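Cellulase (Uncultured bacterium, PDB 3WX5) hydrolyses internal beta-1,4-glucosidic bonds of cellulose as an endoglucanase of glycoside hydrolase family 12. Local coordinates at residues N59-A65 against G229-S235; L104-R109 against E191-L197. All coordinates share one frame. Residue numbers count along the deposited sequence, not the author numbering.

Overall arrangement
Both interactions illustrate how one six-stranded antiparallel sheet changes character across its width. Interaction 1 joins strand 60-65 to the start of strand 233-243; interaction 2 joins strand 101-111 to the edge strand 191-196. Since 233-243 and 101-111 are neighbours, the contacts meet: Ser235 N lies 2.8 Å from Arg109 O, and Ser234 OG lies 2.7 Å from Trp108 NE1. Both are partly buried, their centres about 15 and 12 Å from the chain's centre. Interaction 2 has a polar outer face, interaction 1 a mixed one (Ile61 beside Lys233); both bury the other against the second sheet. Interaction 1 ends in a glycine-rich turn, whereas interaction 2 absorbs a bulge and runs into a helix.

Interaction 1: residues N59-A65 against G229-S235; sequences NFILTRA and GRGLKSS
Four backbone hydrogen bonds hold residues 59-65 against 229-235. Phe60 and Ser234 form an antiparallel hydrogen-bonded pair, with Phe60 N to Ser234 O at 2.9 Å and Ser234 N to Phe60 O at 2.8 Å. Farther along, Leu62 N donates to Leu232 O (2.9 Å) and Gly231 N to Leu62 O (2.6 Å). Ile61 and Lys233 make a non-hydrogen-bonded pair, CA to CA 4.2 Å; the axes of 60-62 and 233-235 approach to 4.7 Å, their directions 172° apart. Gly229 to Leu232 is a type II turn closed by Leu232 N to Gly229 O at 3.1 Å. Gly229 and Gly231 have positive phi (129° and 98°), where a CB would strike the preceding carbonyl.

Water bridges the two segments near both ends. One molecule joins Asn59 ND2 (3.0 Å) to Lys233 NZ (3.2 Å), while Asn59 OD1 accepts from Asp236 N. Of two more, one links Ala65 O (2.8 Å) to Arg230 N (3.0 Å), the other Ala65 N (2.9 Å) to Arg230 NH1 (3.0 Å).

On the buried face, Phe60 (chi1 p) lays its ring over Ser234, whose CB stands 3.6 Å from the ring centroid in a CH-pi contact; Ser234 OG turns to Trp108. Leu62 CD2 reaches Leu232 CB at 4.4 Å, and both leucines pack on Leu225 of the other sheet. On the opposite face, Ile61 CB meets Lys233 CG at 4.1 Å.

Thr63 and Arg64 both face Cys50 in a classic beta bulge. The whole is an antiparallel ladder between neighbouring strands of the beta-jelly-roll sandwich of family 12 hydrolases.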
# COMPACT_ATOMS: atom_id res chain seq x y z
N ASN A 59 10.51 8.03 5.90
CA ASN A 59 9.91 7.48 7.13
C ASN A 59 8.80 8.44 7.58
O ASN A 59 8.94 9.65 7.42
CB ASN A 59 10.93 7.37 8.28
CG ASN A 59 12.04 6.37 8.00
OD1 ASN A 59 12.02 5.62 7.03
ND2 ASN A 59 13.04 6.37 8.89
N PHE A 60 7.72 7.91 8.16
CA PHE A 60 6.65 8.78 8.68
C PHE A 60 5.98 8.22 9.91
O PHE A 60 5.93 7.00 10.11
CB PHE A 60 5.65 9.21 7.58
CG PHE A 60 4.77 8.09 7.05
CD1 PHE A 60 3.62 7.69 7.74
CD2 PHE A 60 5.06 7.47 5.83
CE1 PHE A 60 2.79 6.66 7.26
CE2 PHE A 60 4.22 6.46 5.30
CZ PHE A 60 3.08 6.05 6.03
N ILE A 61 5.51 9.11 10.78
CA ILE A 61 4.79 8.64 11.97
C ILE A 61 3.46 9.39 12.05
O ILE A 61 3.40 10.59 11.72
CB ILE A 61 5.65 8.86 13.26
CG1 ILE A 61 4.91 8.37 14.51
CG2 ILE A 61 6.01 10.34 13.42
CD1 ILE A 61 5.83 8.15 15.72
N LEU A 62 2.39 8.68 12.42
CA LEU A 62 1.08 9.33 12.65
C LEU A 62 1.18 10.10 13.97
O LEU A 62 1.29 9.48 15.05
CB LEU A 62 -0.04 8.29 12.74
CG LEU A 62 -0.64 7.78 11.42
CD1 LEU A 62 -1.53 8.85 10.73
CD2 LEU A 62 0.45 7.29 10.47
N THR A 63 1.15 11.42 13.89
CA THR A 63 1.20 12.25 15.10
C THR A 63 -0.19 12.67 15.54
O THR A 63 -0.38 13.11 16.69
CB THR A 63 2.08 13.51 14.91
OG1 THR A 63 1.55 14.30 13.85
CG2 THR A 63 3.53 13.12 14.61
N ARG A 64 -1.15 12.55 14.64
CA ARG A 64 -2.55 12.83 14.98
C ARG A 64 -3.46 11.97 14.13
O ARG A 64 -3.29 11.91 12.92
CB ARG A 64 -2.86 14.31 14.73
CG ARG A 64 -4.24 14.75 15.21
CD ARG A 64 -4.49 16.23 14.85
NE ARG A 64 -5.81 16.66 15.29
CZ ARG A 64 -6.26 17.91 15.22
NH1 ARG A 64 -5.46 18.87 14.78
NH2 ARG A 64 -7.49 18.20 15.63
N ALA A 65 -4.39 11.25 14.76
CA ALA A 65 -5.37 10.50 14.00
C ALA A 65 -6.68 10.38 14.75
O ALA A 65 -6.81 9.58 15.66
CB ALA A 65 -4.82 9.09 13.63
N GLY A 229 -5.01 5.57 15.26
CA GLY A 229 -3.81 5.40 14.45
C GLY A 229 -2.58 6.13 14.97
O GLY A 229 -1.46 5.88 14.52
N ARG A 230 -2.77 7.03 15.94
CA ARG A 230 -1.65 7.85 16.40
C ARG A 230 -0.50 7.00 16.91
O ARG A 230 -0.67 6.11 17.77
CB ARG A 230 -2.08 8.83 17.51
CG ARG A 230 -0.94 9.79 17.90
CD ARG A 230 -1.40 10.83 18.94
NE ARG A 230 -1.70 10.17 20.22
CZ ARG A 230 -2.91 9.83 20.65
NH1 ARG A 230 -4.01 10.11 19.93
NH2 ARG A 230 -3.05 9.21 21.81
N GLY A 231 0.70 7.30 16.42
CA GLY A 231 1.88 6.52 16.82
C GLY A 231 2.33 5.41 15.88
O GLY A 231 3.48 4.95 15.98
N LEU A 232 1.48 5.01 14.93
CA LEU A 232 1.95 4.07 13.91
C LEU A 232 3.08 4.70 13.10
O LEU A 232 2.98 5.86 12.72
CB LEU A 232 0.81 3.67 12.96
CG LEU A 232 -0.27 2.75 13.57
CD1 LEU A 232 -1.56 2.82 12.70
CD2 LEU A 232 0.26 1.33 13.66
N LYS A 233 4.13 3.94 12.81
CA LYS A 233 5.28 4.51 12.11
C LYS A 233 5.68 3.60 10.95
O LYS A 233 5.78 2.39 11.11
CB LYS A 233 6.48 4.65 13.07
CG LYS A 233 7.68 5.39 12.44
CD LYS A 233 8.76 5.73 13.49
CE LYS A 233 9.99 6.42 12.88
NZ LYS A 233 9.72 7.80 12.33
N SER A 234 6.03 4.22 9.84
CA SER A 234 6.53 3.53 8.64
C SER A 234 8.02 3.89 8.49
O SER A 234 8.35 5.08 8.49
CB SER A 234 5.73 4.02 7.42
OG SER A 234 6.29 3.67 6.15
N SER A 235 8.90 2.88 8.38
CA SER A 235 10.35 3.11 8.27
C SER A 235 11.03 2.26 7.19
O SER A 235 10.58 1.16 6.90
CB SER A 235 11.03 2.79 9.62
OG SER A 235 10.39 3.53 10.65
O HOH W 1 12.68 8.11 11.28
O HOH W 2 -5.23 8.02 17.41
O HOH W 3 -4.87 11.77 17.62

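Interaction 2: residues L104-R109 against E191-L197; sequences LQSNWR and EVTQLDL
Backbone hydrogen bonding pairs residues 104-109 with the antiparallel segment 191-197 in two blocks. In the first, Trp108 N donates to Val192 O (3.1 Å) and Val192 N to Trp108 O (3.0 Å); in the second, Ser106 N donates to Leu195 O (3.0 Å) and Leu195 N to Ser106 O (2.8 Å). Arg109 with Glu191 (CA to CA 4.2 Å) and Gln105 with Asp196 (4.6 Å) are the flanking non-hydrogen-bonded pairs. A weak bond from Leu197 N to Leu104 O, 2.9 Å, ends the ladder.

Between the blocks the register slips by one residue. Gln194, at phi 53° and psi 50°, faces Ser106 together with Leu195, forming a G1 beta bulge. The backbone N of Gln194 donates a hydrogen bond to Asn107 OD1 (2.7 Å; Asn107 chi1 m).

Other polar contacts lie at the ends of the pairing. A water joins Leu104 N (2.9 Å) to Asp196 OD1 (2.7 Å), which also caps Ala199 N at the start of helix 197-206. Arg109 NE forms a salt bridge with Asp236.

Packing on the face of Ser106, Trp108, Val192 and Leu195 is mainly apolar, with Ser106 OG hydrogen-bonded to Ser238 O and Tyr122 OH. Trp108 CB touches Val192 CG2 at 4.1 Å, Ser106 CB lies 3.8 Å from Leu197 CD1, and Leu104 CD2 reaches Leu197 CB at 3.7 Å. The Trp108 indole, chi1 t, leads away to Phe223 and Leu146 of the facing sheet, and its NE1 hydrogen-bonds Ser234 OG.

Main-chain bonds therefore fix this edge strand, while Asn107 accommodates its bulge and Asp196 couples its end to the helix.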
# COMPACT_ATOMS: atom_id res chain seq x y z
N LEU A 104 10.33 -7.96 -8.66
CA LEU A 104 9.84 -6.86 -7.85
C LEU A 104 9.91 -7.21 -6.39
O LEU A 104 9.28 -8.17 -5.94
CB LEU A 104 8.40 -6.53 -8.24
CG LEU A 104 7.81 -5.36 -7.44
CD1 LEU A 104 8.62 -4.04 -7.66
CD2 LEU A 104 6.30 -5.17 -7.81
N GLN A 105 10.70 -6.46 -5.63
CA GLN A 105 10.84 -6.74 -4.20
C GLN A 105 10.84 -5.46 -3.40
O GLN A 105 11.07 -4.37 -3.93
CB GLN A 105 12.13 -7.52 -3.91
CG GLN A 105 13.40 -6.78 -4.27
CD GLN A 105 14.66 -7.61 -3.96
OE1 GLN A 105 14.84 -8.68 -4.53
NE2 GLN A 105 15.43 -7.18 -2.96
N SER A 106 10.59 -5.59 -2.10
CA SER A 106 10.50 -4.43 -1.25
C SER A 106 10.91 -4.73 0.19
O SER A 106 10.77 -5.85 0.65
CB SER A 106 9.09 -3.88 -1.37
OG SER A 106 8.90 -2.76 -0.53
N ASN A 107 11.55 -3.75 0.83
CA ASN A 107 11.72 -3.71 2.28
C ASN A 107 10.75 -2.74 2.96
O ASN A 107 10.46 -1.68 2.42
CB ASN A 107 13.15 -3.28 2.65
CG ASN A 107 14.22 -4.08 1.94
OD1 ASN A 107 13.99 -5.18 1.45
ND2 ASN A 107 15.42 -3.49 1.86
N TRP A 108 10.38 -3.04 4.21
CA TRP A 108 9.58 -2.10 5.00
C TRP A 108 9.67 -2.51 6.46
O TRP A 108 9.74 -3.69 6.78
CB TRP A 108 8.11 -2.14 4.56
CG TRP A 108 7.26 -1.02 5.17
CD1 TRP A 108 7.58 0.32 5.26
CD2 TRP A 108 5.92 -1.14 5.66
NE1 TRP A 108 6.57 1.00 5.91
CE2 TRP A 108 5.53 0.13 6.15
CE3 TRP A 108 5.01 -2.21 5.77
CZ2 TRP A 108 4.24 0.39 6.63
CZ3 TRP A 108 3.74 -1.96 6.30
CH2 TRP A 108 3.38 -0.68 6.74
N ARG A 109 9.59 -1.53 7.36
CA ARG A 109 9.50 -1.81 8.79
C ARG A 109 8.37 -0.96 9.36
O ARG A 109 8.26 0.21 9.04
CB ARG A 109 10.81 -1.48 9.49
CG ARG A 109 10.81 -1.77 10.98
CD ARG A 109 12.23 -1.66 11.59
NE ARG A 109 12.67 -0.27 11.70
CZ ARG A 109 12.29 0.55 12.67
NH1 ARG A 109 11.45 0.14 13.61
NH2 ARG A 109 12.72 1.80 12.69
N GLU A 191 8.19 -6.38 10.08
CA GLU A 191 9.18 -6.02 9.07
C GLU A 191 9.20 -7.07 7.98
O GLU A 191 8.90 -8.22 8.21
CB GLU A 191 10.55 -5.92 9.74
CG GLU A 191 11.70 -5.55 8.82
CD GLU A 191 13.01 -5.31 9.60
OE1 GLU A 191 13.05 -5.60 10.82
OE2 GLU A 191 13.99 -4.81 8.99
N VAL A 192 9.48 -6.63 6.75
CA VAL A 192 9.80 -7.53 5.66
C VAL A 192 11.09 -7.07 4.99
O VAL A 192 11.37 -5.87 4.90
CB VAL A 192 8.66 -7.61 4.58
CG1 VAL A 192 7.37 -8.16 5.18
CG2 VAL A 192 8.40 -6.23 3.95
N THR A 193 11.91 -8.05 4.62
CA THR A 193 13.18 -7.80 3.95
C THR A 193 13.18 -8.56 2.63
O THR A 193 12.99 -9.79 2.60
CB THR A 193 14.36 -8.31 4.82
OG1 THR A 193 14.30 -7.64 6.08
CG2 THR A 193 15.70 -8.00 4.14
N GLN A 194 13.29 -7.79 1.54
CA GLN A 194 13.26 -8.32 0.19
C GLN A 194 12.02 -9.19 -0.04
O GLN A 194 12.09 -10.29 -0.63
CB GLN A 194 14.56 -9.10 -0.10
CG GLN A 194 15.82 -8.21 0.03
CD GLN A 194 17.13 -9.00 0.03
OE1 GLN A 194 18.00 -8.79 0.87
NE2 GLN A 194 17.23 -9.96 -0.86
N LEU A 195 10.87 -8.64 0.32
CA LEU A 195 9.61 -9.34 0.11
C LEU A 195 9.39 -9.43 -1.38
O LEU A 195 9.53 -8.43 -2.09
CB LEU A 195 8.45 -8.58 0.77
CG LEU A 195 7.10 -9.32 0.69
CD1 LEU A 195 7.11 -10.64 1.53
CD2 LEU A 195 6.01 -8.40 1.16
N ASP A 196 9.12 -10.65 -1.86
CA ASP A 196 8.92 -10.86 -3.29
C ASP A 196 7.50 -10.47 -3.71
O ASP A 196 6.57 -11.28 -3.63
CB ASP A 196 9.21 -12.32 -3.64
CG ASP A 196 9.08 -12.61 -5.13
OD1 ASP A 196 8.67 -11.72 -5.91
OD2 ASP A 196 9.42 -13.75 -5.52
N LEU A 197 7.32 -9.21 -4.10
CA LEU A 197 5.99 -8.72 -4.49
C LEU A 197 5.49 -9.43 -5.78
O LEU A 197 4.28 -9.58 -5.97
CB LEU A 197 6.00 -7.20 -4.71
CG LEU A 197 6.42 -6.37 -3.48
CD1 LEU A 197 6.29 -4.88 -3.72
CD2 LEU A 197 5.60 -6.81 -2.24
O HOH W 4 10.57 -10.69 -7.60